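Local structure of 2,4-dihydroxyhept-2-ene-1,7-dioic acid aldolase (6BDE) at residues 23-28 against 49-54; 136-141 against 168-173; 158-163 against 174-179. The protein binds heme and, as a member of the H-NOX family, probably senses nitric oxide or oxygen in signalling. The protein carries 1 engineered substitution. All blocks are in the same frame, centred on the assembly; numbering follows the deposited sequence.

Contact 1 (23-28 against 49-54)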
loop_
_atom_site.group_PDB
_atom_site.type_symbol
_atom_site.label_atom_id
_atom_site.label_comp_id
_atom_site.label_asym_id
_atom_site.label_seq_id
_atom_site.Cartn_x
_atom_site.Cartn_y
_atom_site.Cartn_z
ATOM N N ASP A 23 4.364 -0.260 -21.782
ATOM C CA ASP A 23 4.509 -1.325 -22.768
ATOM C C ASP A 23 5.780 -2.130 -22.539
ATOM O O ASP A 23 5.806 -3.337 -22.806
ATOM C CB ASP A 23 4.513 -0.738 -24.179
ATOM C CG ASP A 23 3.196 -0.088 -24.544
ATOM O OD1 ASP A 23 3.218 1.013 -25.133
ATOM O OD2 ASP A 23 2.137 -0.680 -24.248
ATOM N N LYS A 24 6.840 -1.483 -22.050
ATOM C CA LYS A 24 8.116 -2.170 -21.879
ATOM C C LYS A 24 8.043 -3.207 -20.764
ATOM O O LYS A 24 8.384 -4.377 -20.971
ATOM C CB LYS A 24 9.226 -1.155 -21.599
ATOM C CG LYS A 24 10.561 -1.795 -21.252
ATOM C CD LYS A 24 11.730 -0.896 -21.622
ATOM C CE LYS A 24 13.057 -1.558 -21.279
ATOM N NZ LYS A 24 14.222 -0.776 -21.778
ATOM N N ILE A 25 7.600 -2.796 -19.573
ATOM C CA ILE A 25 7.547 -3.729 -18.452
ATOM C C ILE A 25 6.527 -4.830 -18.711
ATOM O O ILE A 25 6.660 -5.942 -18.187
ATOM C CB ILE A 25 7.255 -2.982 -17.136
ATOM C CG1 ILE A 25 5.857 -2.360 -17.157
ATOM C CG2 ILE A 25 8.313 -1.918 -16.882
ATOM C CD1 ILE A 25 5.439 -1.758 -15.831
ATOM N N ILE A 26 5.503 -4.550 -19.519
ATOM C CA ILE A 26 4.558 -5.592 -19.904
ATOM C C ILE A 26 5.208 -6.557 -20.887
ATOM O O ILE A 26 5.033 -7.777 -20.792
ATOM C CB ILE A 26 3.277 -4.963 -20.482
ATOM C CG1 ILE A 26 2.413 -4.384 -19.360
ATOM C CG2 ILE A 26 2.486 -5.985 -21.287
ATOM C CD1 ILE A 26 1.143 -3.725 -19.849
ATOM N N THR A 27 5.977 -6.027 -21.842
ATOM C CA THR A 27 6.658 -6.888 -22.804
ATOM C C THR A 27 7.720 -7.748 -22.125
ATOM O O THR A 27 7.857 -8.936 -22.441
ATOM C CB THR A 27 7.269 -6.037 -23.921
ATOM O OG1 THR A 27 6.224 -5.551 -24.775
ATOM C CG2 THR A 27 8.247 -6.851 -24.753
ATOM N N GLN A 28 8.462 -7.176 -21.172
ATOM C CA GLN A 28 9.456 -7.936 -20.421
ATOM C C GLN A 28 8.841 -8.962 -19.477
ATOM O O GLN A 28 9.586 -9.761 -18.900
ATOM C CB GLN A 28 10.354 -6.994 -19.612
ATOM C CG GLN A 28 11.121 -5.974 -20.427
ATOM C CD GLN A 28 11.765 -4.908 -19.560
ATOM O OE1 GLN A 28 11.102 -4.273 -18.740
ATOM N NE2 GLN A 28 13.066 -4.710 -19.736
ATOM N N LEU A 49 4.632 -8.702 -9.275
ATOM C CA LEU A 49 6.045 -8.751 -8.911
ATOM C C LEU A 49 6.933 -8.609 -10.140
ATOM O O LEU A 49 7.976 -7.946 -10.090
ATOM C CB LEU A 49 6.351 -10.051 -8.167
ATOM C CG LEU A 49 7.780 -10.217 -7.647
ATOM C CD1 LEU A 49 8.149 -9.077 -6.713
ATOM C CD2 LEU A 49 7.947 -11.560 -6.950
ATOM N N GLN A 50 6.535 -9.224 -11.258
ATOM C CA GLN A 50 7.273 -9.051 -12.505
ATOM C C GLN A 50 7.240 -7.597 -12.959
ATOM O O GLN A 50 8.262 -7.040 -13.375
ATOM C CB GLN A 50 6.693 -9.958 -13.591
ATOM C CG GLN A 50 6.986 -11.434 -13.411
ATOM C CD GLN A 50 6.517 -12.258 -14.594
ATOM O OE1 GLN A 50 7.132 -12.240 -15.660
ATOM N NE2 GLN A 50 5.416 -12.980 -14.413
ATOM N N LEU A 51 6.063 -6.970 -12.892
ATOM C CA LEU A 51 5.938 -5.576 -13.305
ATOM C C LEU A 51 6.799 -4.667 -12.439
ATOM O O LEU A 51 7.420 -3.723 -12.943
ATOM C CB LEU A 51 4.472 -5.143 -13.246
ATOM C CG LEU A 51 3.503 -5.861 -14.188
ATOM C CD1 LEU A 51 2.071 -5.431 -13.911
ATOM C CD2 LEU A 51 3.871 -5.604 -15.641
ATOM N N LEU A 52 6.858 -4.940 -11.134
ATOM C CA LEU A 52 7.657 -4.111 -10.239
ATOM C C LEU A 52 9.147 -4.320 -10.472
ATOM O O LEU A 52 9.916 -3.354 -10.514
ATOM C CB LEU A 52 7.295 -4.407 -8.783
ATOM C CG LEU A 52 5.904 -3.971 -8.320
ATOM C CD1 LEU A 52 5.520 -4.687 -7.035
ATOM C CD2 LEU A 52 5.848 -2.462 -8.135
ATOM N N GLN A 53 9.575 -5.577 -10.626
ATOM C CA GLN A 53 10.994 -5.856 -10.819
ATOM C C GLN A 53 11.500 -5.273 -12.133
ATOM O O GLN A 53 12.619 -4.750 -12.199
ATOM C CB GLN A 53 11.243 -7.363 -10.769
ATOM C CG GLN A 53 11.178 -7.959 -9.372
ATOM C CD GLN A 53 11.239 -9.475 -9.382
ATOM O OE1 GLN A 53 11.090 -10.106 -10.429
ATOM N NE2 GLN A 53 11.459 -10.067 -8.214
ATOM N N ASN A 54 10.691 -5.353 -13.191
ATOM C CA ASN A 54 11.114 -4.820 -14.482
ATOM C C ASN A 54 11.096 -3.297 -14.483
ATOM O O ASN A 54 11.965 -2.661 -15.089
ATOM C CB ASN A 54 10.226 -5.373 -15.595
ATOM C CG ASN A 54 10.581 -6.800 -15.966
ATOM O OD1 ASN A 54 11.753 -7.140 -16.120
ATOM N ND2 ASN A 54 9.565 -7.644 -16.111
#
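The side chains of Q28 and N54 slide past each other in opposite directions, their amide planes 32° apart. Q28 OE1 comes to 3.4 Å from N54 CB, and Q28 CB sits 3.7 Å from N54 CG. Next to them I25 turns its branched carbons onto helix 45-59. Its CG2 lies 3.9 Å from N54 C, while CD1 reaches L51 O at 4.0 Å. The first torsion of I25 (65°) sets CG1 between the backbone N and the carbonyl carbon, and from there CG1 meets L51 CD2 at 4.1 Å, the two side chains crossing at about a right angle. That one methyl of L51 does much of the work on its helix: it also packs 3.8 Å from I25 O and touches I26 CG1, I26 and L51 lying side by side and pointing the same way.

Polar partners outside these residues fix the amides. Q28 OE1 is bonded to N58 ND2 one turn on from N54, and N54 ND2 is bonded to S29 OG, which is also bonded to I25 O. Behind the apolar part, F6, F9 and L10 of helix 3-17 pack against L51 and I25. The helix segments cross at 122° with axes 8.9 Å apart, a join within the N-terminal helical part of the fold, with the L51 side chain about 12 Å from the heme.

Chemically the join has two halves, a buried isoleucine-leucine core and an amide rim. The rim's hydrogen bonds run to S29 and N58, while Q28 and N54 meet by van der Waals contact.

Contact 2 (136-141 against 168-173). With HEM (protoporphyrin IX containing Fe), chain B.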
loop_
_atom_site.group_PDB
_atom_site.type_symbol
_atom_site.label_atom_id
_atom_site.label_comp_id
_atom_site.label_asym_id
_atom_site.label_seq_id
_atom_site.Cartn_x
_atom_site.Cartn_y
_atom_site.Cartn_z
ATOM N N SER A 136 3.080 -12.672 2.397
ATOM C CA SER A 136 4.039 -13.290 1.487
ATOM C C SER A 136 4.427 -12.363 0.342
ATOM O O SER A 136 5.448 -12.600 -0.314
ATOM C CB SER A 136 3.465 -14.592 0.926
ATOM O OG SER A 136 2.307 -14.339 0.149
ATOM N N ARG A 137 3.642 -11.318 0.091
ATOM C CA ARG A 137 3.889 -10.401 -1.012
ATOM C C ARG A 137 4.870 -9.289 -0.660
ATOM O O ARG A 137 5.329 -8.584 -1.567
ATOM C CB ARG A 137 2.562 -9.801 -1.491
ATOM C CG ARG A 137 1.609 -10.846 -2.062
ATOM C CD ARG A 137 0.213 -10.289 -2.274
ATOM N NE ARG A 137 -0.541 -10.200 -1.028
ATOM C CZ ARG A 137 -1.182 -11.222 -0.468
ATOM N NH1 ARG A 137 -1.159 -12.417 -1.039
ATOM N NH2 ARG A 137 -1.846 -11.047 0.667
ATOM N N ALA A 138 5.196 -9.120 0.623
ATOM C CA ALA A 138 6.243 -8.196 1.067
ATOM C C ALA A 138 6.011 -6.781 0.545
ATOM O O ALA A 138 6.927 -6.115 0.058
ATOM C CB ALA A 138 7.627 -8.705 0.661
ATOM N N MET A 139 4.768 -6.315 0.646
ATOM C CA MET A 139 4.395 -4.971 0.206
ATOM C C MET A 139 4.352 -3.989 1.369
ATOM O O MET A 139 3.433 -3.173 1.478
ATOM C CB MET A 139 3.057 -5.010 -0.526
ATOM C CG MET A 139 3.105 -5.802 -1.825
ATOM S SD MET A 139 1.523 -5.883 -2.682
ATOM C CE MET A 139 1.219 -4.147 -3.003
ATOM N N HIS A 140 5.360 -4.048 2.245
ATOM C CA HIS A 140 5.373 -3.198 3.432
ATOM C C HIS A 140 5.410 -1.719 3.067
ATOM O O HIS A 140 4.800 -0.888 3.752
ATOM C CB HIS A 140 6.564 -3.565 4.319
ATOM C CG HIS A 140 7.807 -3.906 3.556
ATOM N ND1 HIS A 140 8.669 -2.947 3.070
ATOM C CD2 HIS A 140 8.334 -5.101 3.199
ATOM C CE1 HIS A 140 9.672 -3.535 2.444
ATOM N NE2 HIS A 140 9.494 -4.842 2.509
ATOM N N HIS A 141 6.124 -1.363 1.998
ATOM C CA HIS A 141 6.201 0.037 1.603
ATOM C C HIS A 141 4.931 0.527 0.923
ATOM O O HIS A 141 4.663 1.734 0.933
ATOM C CB HIS A 141 7.413 0.266 0.698
ATOM C CG HIS A 141 8.650 0.650 1.447
ATOM N ND1 HIS A 141 9.175 -0.123 2.460
ATOM C CD2 HIS A 141 9.455 1.734 1.346
ATOM C CE1 HIS A 141 10.254 0.463 2.945
ATOM N NE2 HIS A 141 10.446 1.592 2.286
ATOM N N ASP A 168 13.238 -11.062 3.768
ATOM C CA ASP A 168 12.519 -10.891 2.511
ATOM C C ASP A 168 11.322 -9.951 2.627
ATOM O O ASP A 168 10.563 -9.818 1.661
ATOM C CB ASP A 168 12.069 -12.253 1.969
ATOM C CG ASP A 168 11.188 -13.019 2.943
ATOM O OD1 ASP A 168 10.775 -12.449 3.976
ATOM O OD2 ASP A 168 10.906 -14.205 2.670
ATOM N N GLY A 169 11.132 -9.306 3.776
ATOM C CA GLY A 169 10.059 -8.349 3.942
ATOM C C GLY A 169 8.684 -8.939 4.154
ATOM O O GLY A 169 7.697 -8.198 4.087
ATOM N N THR A 170 8.581 -10.243 4.407
ATOM C CA THR A 170 7.287 -10.872 4.636
ATOM C C THR A 170 6.823 -10.772 6.083
ATOM O O THR A 170 5.679 -11.136 6.375
ATOM C CB THR A 170 7.324 -12.344 4.209
ATOM O OG1 THR A 170 8.367 -13.026 4.913
ATOM C CG2 THR A 170 7.570 -12.456 2.710
ATOM N N GLU A 171 7.678 -10.304 6.988
ATOM C CA GLU A 171 7.284 -9.985 8.358
ATOM C C GLU A 171 8.026 -8.720 8.760
ATOM O O GLU A 171 9.257 -8.728 8.863
ATOM C CB GLU A 171 7.590 -11.132 9.321
ATOM C CG GLU A 171 7.101 -10.871 10.738
ATOM C CD GLU A 171 7.506 -11.959 11.711
ATOM O OE1 GLU A 171 7.978 -13.022 11.256
ATOM O OE2 GLU A 171 7.355 -11.749 12.933
ATOM N N VAL A 172 7.286 -7.634 8.972
ATOM C CA VAL A 172 7.865 -6.319 9.223
ATOM C C VAL A 172 7.179 -5.705 10.434
ATOM O O VAL A 172 5.946 -5.661 10.499
ATOM C CB VAL A 172 7.725 -5.392 8.000
ATOM C CG1 VAL A 172 8.373 -4.043 8.277
ATOM C CG2 VAL A 172 8.332 -6.038 6.762
ATOM N N LYS A 173 7.977 -5.226 11.386
ATOM C CA LYS A 173 7.461 -4.510 12.545
ATOM C C LYS A 173 7.390 -3.021 12.221
ATOM O O LYS A 173 8.408 -2.405 11.889
ATOM C CB LYS A 173 8.339 -4.751 13.771
ATOM C CG LYS A 173 7.830 -4.080 15.038
ATOM C CD LYS A 173 8.905 -4.029 16.111
ATOM C CE LYS A 173 8.372 -4.494 17.456
ATOM N NZ LYS A 173 9.410 -4.432 18.521
HETATM C CHA HEM B . -4.127 -4.789 -0.267
HETATM C CHB HEM B . -8.725 -1.923 0.093
HETATM C CHC HEM B . -6.647 0.910 4.340
HETATM C CHD HEM B . -1.941 -1.794 3.822
HETATM C C1A HEM B . -5.606 -3.943 -0.245
HETATM C C2A HEM B . -6.306 -4.245 -1.437
HETATM C C3A HEM B . -7.436 -3.539 -1.341
HETATM C C4A HEM B . -7.328 -2.864 -0.109
HETATM C CMA HEM B . -8.589 -3.483 -2.341
HETATM C CAA HEM B . -5.886 -5.189 -2.563
HETATM C CBA HEM B . -6.396 -6.591 -2.218
HETATM C CGA HEM B . -6.138 -7.573 -3.357
HETATM O O1A HEM B . -6.664 -8.718 -3.328
HETATM O O2A HEM B . -5.405 -7.245 -4.326
HETATM C C1B HEM B . -8.326 -0.906 1.336
HETATM C C2B HEM B . -9.226 0.313 1.618
HETATM C C3B HEM B . -8.633 0.995 2.721
HETATM C C4B HEM B . -7.422 0.179 3.065
HETATM C CMB HEM B . -10.503 0.697 0.868
HETATM C CAB HEM B . -9.116 2.259 3.423
HETATM C CBB HEM B . -10.323 2.317 3.947
HETATM C C1C HEM B . -5.101 0.177 4.282
HETATM C C2C HEM B . -4.170 0.922 5.039
HETATM C C3C HEM B . -3.013 0.250 4.907
HETATM C C4C HEM B . -3.329 -0.850 4.088
HETATM C CMC HEM B . -4.422 2.201 5.833
HETATM C CAC HEM B . -1.659 0.594 5.519
HETATM C CBC HEM B . -1.232 -0.073 6.569
HETATM C C1D HEM B . -2.415 -2.772 2.549
HETATM C C2D HEM B . -1.195 -3.438 1.957
HETATM C C3D HEM B . -1.697 -4.230 0.890
HETATM C C4D HEM B . -3.225 -4.009 0.871
HETATM C CMD HEM B . 0.258 -3.311 2.409
HETATM C CAD HEM B . -0.880 -5.122 -0.045
HETATM C CBD HEM B . -1.278 -6.587 0.106
HETATM C CGD HEM B . -0.303 -7.272 1.057
HETATM O O1D HEM B . 0.485 -6.575 1.748
HETATM O O2D HEM B . -0.296 -8.527 1.148
HETATM N NA HEM B . -6.150 -3.007 0.641
HETATM N NB HEM B . -7.069 -0.996 2.224
HETATM N NC HEM B . -4.635 -0.942 3.583
HETATM N ND HEM B . -3.741 -2.988 1.907
HETATM FE FE HEM B . -5.572 -2.333 2.459
#
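D168 and A138 meet first, the carbonyl O of D168 lying 3.3 Å from A138 CB. The carboxylate of D168 turns back on its own segment: OD1 accepts from T170 N, an Asx turn, and also from T170 OG1 at 2.6 Å, both donors coming from the same face of the carboxylate. G169 follows with positive phi (78°), and a side chain here would run into H140 NE2. A138 CA makes a C-H...O contact with G169 O at 3.4 Å, and H140 CD2 lies 3.3 Å from the same atom, which sits at the edge of the ring. That ring is also tied in its plane through ND1 to H141 ND1, 2.9 Å away. T170 rests CG2 3.7 Å from S136 O, and its OG1 is bonded to K166 NZ. Then V172 brings CG2 to 3.7 Å from H140 CD2.

On the far side of 136-141, R137 NE donates to heme propionate O2D at 2.8 Å. With Y133 and S135 it forms the YxSxR motif of H-NOX proteins. The loop lies between heme and hairpin: strand 171-178 pairs with strand 128-134, L162 of strand 158-164 touches H140 and V172, and helix 140-153 starts just past M139, its N-cap.

Contact 3 (158-163 against 174-179)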
loop_
_atom_site.group_PDB
_atom_site.type_symbol
_atom_site.label_atom_id
_atom_site.label_comp_id
_atom_site.label_asym_id
_atom_site.label_seq_id
_atom_site.Cartn_x
_atom_site.Cartn_y
_atom_site.Cartn_z
ATOM N N ALA A 158 3.854 11.514 11.069
ATOM C CA ALA A 158 4.387 10.510 11.976
ATOM C C ALA A 158 5.743 10.024 11.493
ATOM O O ALA A 158 6.012 9.965 10.290
ATOM C CB ALA A 158 3.435 9.318 12.113
ATOM N N GLU A 159 6.597 9.683 12.455
ATOM C CA GLU A 159 7.805 8.921 12.182
ATOM C C GLU A 159 7.455 7.439 12.203
ATOM O O GLU A 159 6.960 6.929 13.214
ATOM C CB GLU A 159 8.884 9.235 13.216
ATOM C CG GLU A 159 10.034 8.241 13.232
ATOM C CD GLU A 159 10.869 8.339 14.493
ATOM O OE1 GLU A 159 10.336 8.040 15.584
ATOM O OE2 GLU A 159 12.056 8.715 14.396
ATOM N N ILE A 160 7.695 6.751 11.092
ATOM C CA ILE A 160 7.353 5.340 10.953
ATOM C C ILE A 160 8.630 4.572 10.645
ATOM O O ILE A 160 9.242 4.770 9.588
ATOM C CB ILE A 160 6.293 5.113 9.864
ATOM C CG1 ILE A 160 5.065 5.986 10.133
ATOM C CG2 ILE A 160 5.899 3.644 9.810
ATOM C CD1 ILE A 160 3.931 5.769 9.154
ATOM N N ILE A 161 9.027 3.698 11.566
ATOM C CA ILE A 161 10.243 2.904 11.443
ATOM C C ILE A 161 9.848 1.475 11.102
ATOM O O ILE A 161 8.959 0.900 11.742
ATOM C CB ILE A 161 11.077 2.954 12.736
ATOM C CG1 ILE A 161 11.451 4.400 13.069
ATOM C CG2 ILE A 161 12.322 2.089 12.605
ATOM C CD1 ILE A 161 12.044 4.575 14.449
ATOM N N LEU A 162 10.503 0.907 10.094
ATOM C CA LEU A 162 10.237 -0.452 9.645
ATOM C C LEU A 162 11.407 -1.348 10.021
ATOM O O LEU A 162 12.559 -1.045 9.692
ATOM C CB LEU A 162 9.999 -0.500 8.134
ATOM C CG LEU A 162 8.573 -0.261 7.628
ATOM C CD1 LEU A 162 8.101 1.155 7.933
ATOM C CD2 LEU A 162 8.476 -0.556 6.138
ATOM N N GLU A 163 11.110 -2.448 10.709
ATOM C CA GLU A 163 12.106 -3.446 11.090
ATOM C C GLU A 163 11.725 -4.766 10.437
ATOM O O GLU A 163 10.699 -5.360 10.782
ATOM C CB GLU A 163 12.191 -3.593 12.609
ATOM C CG GLU A 163 12.576 -2.323 13.347
ATOM C CD GLU A 163 12.808 -2.563 14.826
ATOM O OE1 GLU A 163 12.583 -3.703 15.286
ATOM O OE2 GLU A 163 13.213 -1.614 15.530
ATOM N N PHE A 174 6.192 -2.451 12.313
ATOM C CA PHE A 174 5.977 -1.024 12.107
ATOM C C PHE A 174 5.964 -0.329 13.462
ATOM O O PHE A 174 5.146 -0.663 14.326
ATOM C CB PHE A 174 4.662 -0.766 11.371
ATOM C CG PHE A 174 4.736 -0.984 9.886
ATOM C CD1 PHE A 174 4.790 -2.263 9.358
ATOM C CD2 PHE A 174 4.735 0.093 9.016
ATOM C CE1 PHE A 174 4.850 -2.463 7.991
ATOM C CE2 PHE A 174 4.793 -0.100 7.649
ATOM C CZ PHE A 174 4.852 -1.379 7.135
ATOM N N ILE A 175 6.862 0.632 13.646
ATOM C CA ILE A 175 6.909 1.447 14.854
ATOM C C ILE A 175 6.472 2.850 14.454
ATOM O O ILE A 175 7.239 3.603 13.842
ATOM C CB ILE A 175 8.298 1.446 15.501
ATOM C CG1 ILE A 175 8.809 0.013 15.659
ATOM C CG2 ILE A 175 8.253 2.144 16.850
ATOM C CD1 ILE A 175 10.175 -0.084 16.302
ATOM N N ILE A 176 5.236 3.203 14.792
ATOM C CA ILE A 176 4.619 4.456 14.374
ATOM C C ILE A 176 4.543 5.387 15.575
ATOM O O ILE A 176 3.994 5.021 16.621
ATOM C CB ILE A 176 3.223 4.219 13.774
ATOM C CG1 ILE A 176 3.299 3.214 12.624
ATOM C CG2 ILE A 176 2.622 5.530 13.301
ATOM C CD1 ILE A 176 2.079 2.324 12.510
ATOM N N ASN A 177 5.087 6.594 15.422
ATOM C CA ASN A 177 5.068 7.606 16.473
ATOM C C ASN A 177 4.639 8.929 15.857
ATOM O O ASN A 177 5.354 9.483 15.015
ATOM C CB ASN A 177 6.436 7.735 17.142
ATOM C CG ASN A 177 6.598 6.797 18.321
ATOM O OD1 ASN A 177 6.144 7.087 19.428
ATOM N ND2 ASN A 177 7.252 5.665 18.091
ATOM N N LYS A 178 3.477 9.431 16.270
ATOM C CA LYS A 178 3.018 10.725 15.789
ATOM C C LYS A 178 4.001 11.811 16.205
ATOM O O LYS A 178 4.459 11.856 17.349
ATOM C CB LYS A 178 1.619 11.032 16.324
ATOM C CG LYS A 178 0.687 11.640 15.284
ATOM C CD LYS A 178 -0.711 11.841 15.840
ATOM C CE LYS A 178 -0.725 12.896 16.931
ATOM N NZ LYS A 178 -2.065 13.014 17.565
ATOM N N ASN A 179 4.325 12.688 15.260
ATOM C CA ASN A 179 5.447 13.597 15.420
ATOM C C ASN A 179 5.161 14.667 16.470
ATOM O O ASN A 179 4.011 14.973 16.798
ATOM C CB ASN A 179 5.783 14.265 14.087
ATOM C CG ASN A 179 6.693 13.416 13.227
ATOM O OD1 ASN A 179 7.688 12.872 13.705
ATOM N ND2 ASN A 179 6.357 13.296 11.949
HETATM O O HOH W 1 8.859 5.707 15.621
#
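L162 leans over the ring of F174, and its side chain can be followed atom by atom. CB lies 3.9 Å from CG1 of V172, two residues before F174 on strand 171-178. The first torsion (-87°) puts CG anti to the carbonyl carbon, and CG stands over one face of the F174 ring in a CH-pi contact, 4.0 Å from the centroid and 19° off the normal. From there the methyls part: CD1 presses on F174 CE2 at 3.5 Å, and CD2 comes to 3.8 Å from F174 CZ, past the rim of the ring. An alanine at L162 would take the CG and methyl contacts off this face, and the F174 ring would probably be less firmly held. I160 comes to the same ring from the edge, CG2 near its plane and 3.8 Å from F174 CD2, and lies side by side with I176, which A158 CB also touches.

The two segments belong to a beta hairpin of strands 158-164 and 171-178, running antiparallel in the H-NOX sheet. E159 with N177 and I161 with I175 are its hydrogen-bonded pairs; the two bonds between I161 and I175 are nearly straight, both about 170°. A158-K178, I160-I176 and L162-F174 are non-hydrogen-bonded pairs, and their face of the sheet is turned to helix 140-153, where M147 touches F174 and F151 touches A158 and I176. Strand 128-134 flanks strand 171-178 on its other edge and brings the heme-binding Y133 against F174.

The face with E159, I161, I175 and N177 is more polar. One water accepts from N177 ND2 at 2.9 Å and also bonds E159 OE1, while N177 OD1 is bonded to S128. Further along, the extended chain of E163 crosses I175 and brings OE2 to 3.5 Å from its CD1.

How the contacts relate
From the N terminus, contact 1 comes first and is complete early: 23-28 and 49-54 close a loop of 20 residues, joining helices 19-27 and 45-59. It stands in series with the other two, on the opposite side of the chain's centre from contact 3. Contact 2 opens at 136-141, and helix 140-153 leads on to 158-163, which opens contact 3. Then 168-173 closes contact 2 before 174-179 closes contact 3, so these two cross. They share strand 171-178 and touch directly, K173 N lying 2.8 Å from E163 O and H140 O 3.4 Å from F174 CZ. Together they tie the heme-side loop and the helix after it to the C-terminal hairpin.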